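Local coordinates for D-glyceraldehyde dehydrogenase (NADP(+)) (Thermoplasma acidophilum, PDB 5J77), which oxidises D-glyceraldehyde to (R)-glycerate with NADP(+) in the non-phosphorylated Entner-Doudoroff pathway, working as a homotetramer built as a dimer of dimers, at residues A[136-141]-A[466-471]. The protein carries 2 engineered substitutions. Sequence-based numbering, arbitrary orientation.
Sequences KVPYGI and EYLKLK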
loop_
_atom_site.group_PDB
_atom_site.type_symbol
_atom_site.label_atom_id
_atom_site.label_comp_id
_atom_site.label_asym_id
_atom_site.label_seq_id
_atom_site.Cartn_x
_atom_site.Cartn_y
_atom_site.Cartn_z
ATOM N N LYS A 136 -11.906 -6.685 1.631
ATOM C CA LYS A 136 -11.119 -7.922 1.929
ATOM C C LYS A 136 -11.830 -8.725 2.989
ATOM O O LYS A 136 -11.963 -8.246 4.078
ATOM C CB LYS A 136 -9.699 -7.545 2.376
ATOM C CG LYS A 136 -8.847 -7.070 1.213
ATOM C CD LYS A 136 -7.391 -6.767 1.618
ATOM C CE LYS A 136 -6.741 -6.004 0.480
ATOM N NZ LYS A 136 -5.467 -5.317 0.755
ATOM N N VAL A 137 -12.324 -9.926 2.660
ATOM C CA VAL A 137 -13.137 -10.739 3.580
ATOM C C VAL A 137 -12.501 -12.142 3.697
ATOM O O VAL A 137 -11.739 -12.539 2.798
ATOM C CB VAL A 137 -14.558 -10.867 3.023
ATOM C CG1 VAL A 137 -15.165 -9.454 2.803
ATOM C CG2 VAL A 137 -14.575 -11.642 1.701
ATOM N N PRO A 138 -12.867 -12.927 4.720
ATOM C CA PRO A 138 -12.370 -14.297 4.793
ATOM C C PRO A 138 -12.821 -15.212 3.687
ATOM O O PRO A 138 -13.865 -15.001 3.070
ATOM C CB PRO A 138 -12.880 -14.799 6.146
ATOM C CG PRO A 138 -13.890 -13.829 6.563
ATOM C CD PRO A 138 -13.460 -12.535 5.997
ATOM N N TYR A 139 -11.989 -16.212 3.398
ATOM C CA TYR A 139 -12.319 -17.191 2.407
ATOM C C TYR A 139 -13.397 -18.120 2.931
ATOM O O TYR A 139 -14.185 -18.623 2.150
ATOM C CB TYR A 139 -11.058 -17.991 1.999
ATOM C CG TYR A 139 -10.224 -17.423 0.803
ATOM C CD1 TYR A 139 -10.491 -17.777 -0.496
ATOM C CD2 TYR A 139 -9.196 -16.529 1.009
ATOM C CE1 TYR A 139 -9.752 -17.245 -1.589
ATOM C CE2 TYR A 139 -8.469 -15.980 -0.059
ATOM C CZ TYR A 139 -8.708 -16.366 -1.356
ATOM O OH TYR A 139 -7.903 -15.848 -2.391
ATOM N N GLY A 140 -13.434 -18.432 4.233
ATOM C CA GLY A 140 -14.443 -19.364 4.737
ATOM C C GLY A 140 -13.788 -20.432 5.565
ATOM O O GLY A 140 -13.230 -20.153 6.635
ATOM N N ILE A 141 -13.914 -21.666 5.098
ATOM C CA ILE A 141 -13.296 -22.792 5.739
ATOM C C ILE A 141 -11.854 -23.037 5.270
ATOM O O ILE A 141 -11.620 -23.277 4.079
ATOM C CB ILE A 141 -14.154 -24.076 5.610
ATOM C CG1 ILE A 141 -15.555 -23.783 6.201
ATOM C CG2 ILE A 141 -13.445 -25.223 6.342
ATOM C CD1 ILE A 141 -16.609 -24.819 5.907
ATOM N N GLU A 466 -3.074 -13.518 2.046
ATOM C CA GLU A 466 -3.483 -14.708 1.305
ATOM C C GLU A 466 -4.743 -15.407 1.906
ATOM O O GLU A 466 -5.354 -16.225 1.252
ATOM C CB GLU A 466 -2.334 -15.769 1.281
ATOM C CG GLU A 466 -1.007 -15.351 0.684
ATOM C CD GLU A 466 -0.989 -15.131 -0.832
ATOM O OE1 GLU A 466 0.131 -14.860 -1.364
ATOM O OE2 GLU A 466 -2.016 -15.273 -1.519
ATOM N N TYR A 467 -5.060 -15.142 3.166
ATOM C CA TYR A 467 -6.242 -15.695 3.860
ATOM C C TYR A 467 -7.440 -14.750 3.682
ATOM O O TYR A 467 -8.512 -15.048 4.226
ATOM C CB TYR A 467 -5.956 -15.958 5.364
ATOM C CG TYR A 467 -4.886 -17.015 5.598
ATOM C CD1 TYR A 467 -5.230 -18.331 5.692
ATOM C CD2 TYR A 467 -3.509 -16.689 5.669
ATOM C CE1 TYR A 467 -4.285 -19.325 5.906
ATOM C CE2 TYR A 467 -2.543 -17.673 5.897
ATOM C CZ TYR A 467 -2.922 -18.997 5.967
ATOM O OH TYR A 467 -1.984 -20.010 6.204
ATOM N N LEU A 468 -7.271 -13.641 2.937
ATOM C CA LEU A 468 -8.399 -12.725 2.540
ATOM C C LEU A 468 -8.725 -12.738 1.008
ATOM O O LEU A 468 -7.838 -12.809 0.147
ATOM C CB LEU A 468 -8.086 -11.292 2.984
ATOM C CG LEU A 468 -8.004 -11.129 4.490
ATOM C CD1 LEU A 468 -7.238 -9.897 4.919
ATOM C CD2 LEU A 468 -9.341 -11.172 5.197
ATOM N N LYS A 469 -10.006 -12.659 0.679
ATOM C CA LYS A 469 -10.476 -12.580 -0.689
ATOM C C LYS A 469 -10.958 -11.154 -0.941
ATOM O O LYS A 469 -11.676 -10.547 -0.145
ATOM C CB LYS A 469 -11.560 -13.622 -0.933
ATOM C CG LYS A 469 -12.125 -13.716 -2.348
ATOM C CD LYS A 469 -11.113 -14.433 -3.243
ATOM C CE LYS A 469 -11.238 -13.991 -4.669
ATOM N NZ LYS A 469 -10.377 -14.846 -5.521
ATOM N N LEU A 470 -10.466 -10.572 -2.026
ATOM C CA LEU A 470 -10.771 -9.216 -2.357
ATOM C C LEU A 470 -12.067 -9.346 -3.200
ATOM O O LEU A 470 -12.162 -10.223 -4.078
ATOM C CB LEU A 470 -9.567 -8.553 -3.084
ATOM C CG LEU A 470 -9.660 -7.035 -3.380
ATOM C CD1 LEU A 470 -9.866 -6.240 -2.140
ATOM C CD2 LEU A 470 -8.442 -6.456 -4.092
ATOM N N LYS A 471 -13.093 -8.562 -2.852
ATOM C CA LYS A 471 -14.343 -8.486 -3.601
ATOM C C LYS A 471 -14.640 -7.064 -3.966
ATOM O O LYS A 471 -14.157 -6.146 -3.287
ATOM C CB LYS A 471 -15.516 -9.112 -2.831
ATOM C CG LYS A 471 -15.975 -8.335 -1.616
ATOM C CD LYS A 471 -16.788 -9.182 -0.570
ATOM C CE LYS A 471 -18.039 -9.818 -1.154
ATOM N NZ LYS A 471 -19.099 -8.861 -1.589
HETATM O O HOH W 1 -5.933 -14.222 -1.511
#
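Val137 and Lys469 form the antiparallel hydrogen-bonded pair between 136-141 and 466-471; the N-to-C directions of the short strand pieces 136-138 and 468-471 differ by 135°, a strongly twisted pairing. Val137 N donates to Lys469 O (2.9 Å), and Lys469 N returns a nearly straight bond to Val137 O (2.7 Å, 174° at the hydrogen). Lys136 and Leu470 make the neighbouring non-hydrogen-bonded pair, with Lys136 CG 3.6 Å from Leu470 CD1; the Lys136 chain then extends away to Tyr462 of the second subunit. On the face that carries Val137 and Lys469, the Lys471 side chain crosses that of Val137 at about a right angle, CD against both methyls. Beyond Pro138 the Tyr139 ring reaches back to 466-471, with CE2 3.2 Å from Leu468 O and CD2 near Tyr467 O. Lys469 CB sits over the centre of one ring face, 3.9 Å from the centroid, a CH-pi contact. With CG anti to the backbone N (chi1 -177°) and a bend at chi2, Lys469 lays CD over the same face, 3.5 Å from Tyr139 CE1, and sends NZ on to Thr448 of the second subunit. Tyr139 OH holds a water at 2.7 Å, near the ring plane, which donates to Leu468 O (2.9 Å) and weakly to Glu466 O. With an alanine replacing Tyr139, the Lys469 methylenes would probably lose their aromatic cover and the water its phenol partner. The pairing lies at the root of the protruding beta arm, the oligomerisation element of aldehyde dehydrogenases, where strand 468-476 runs antiparallel to strand 130-145 and meets the second subunit.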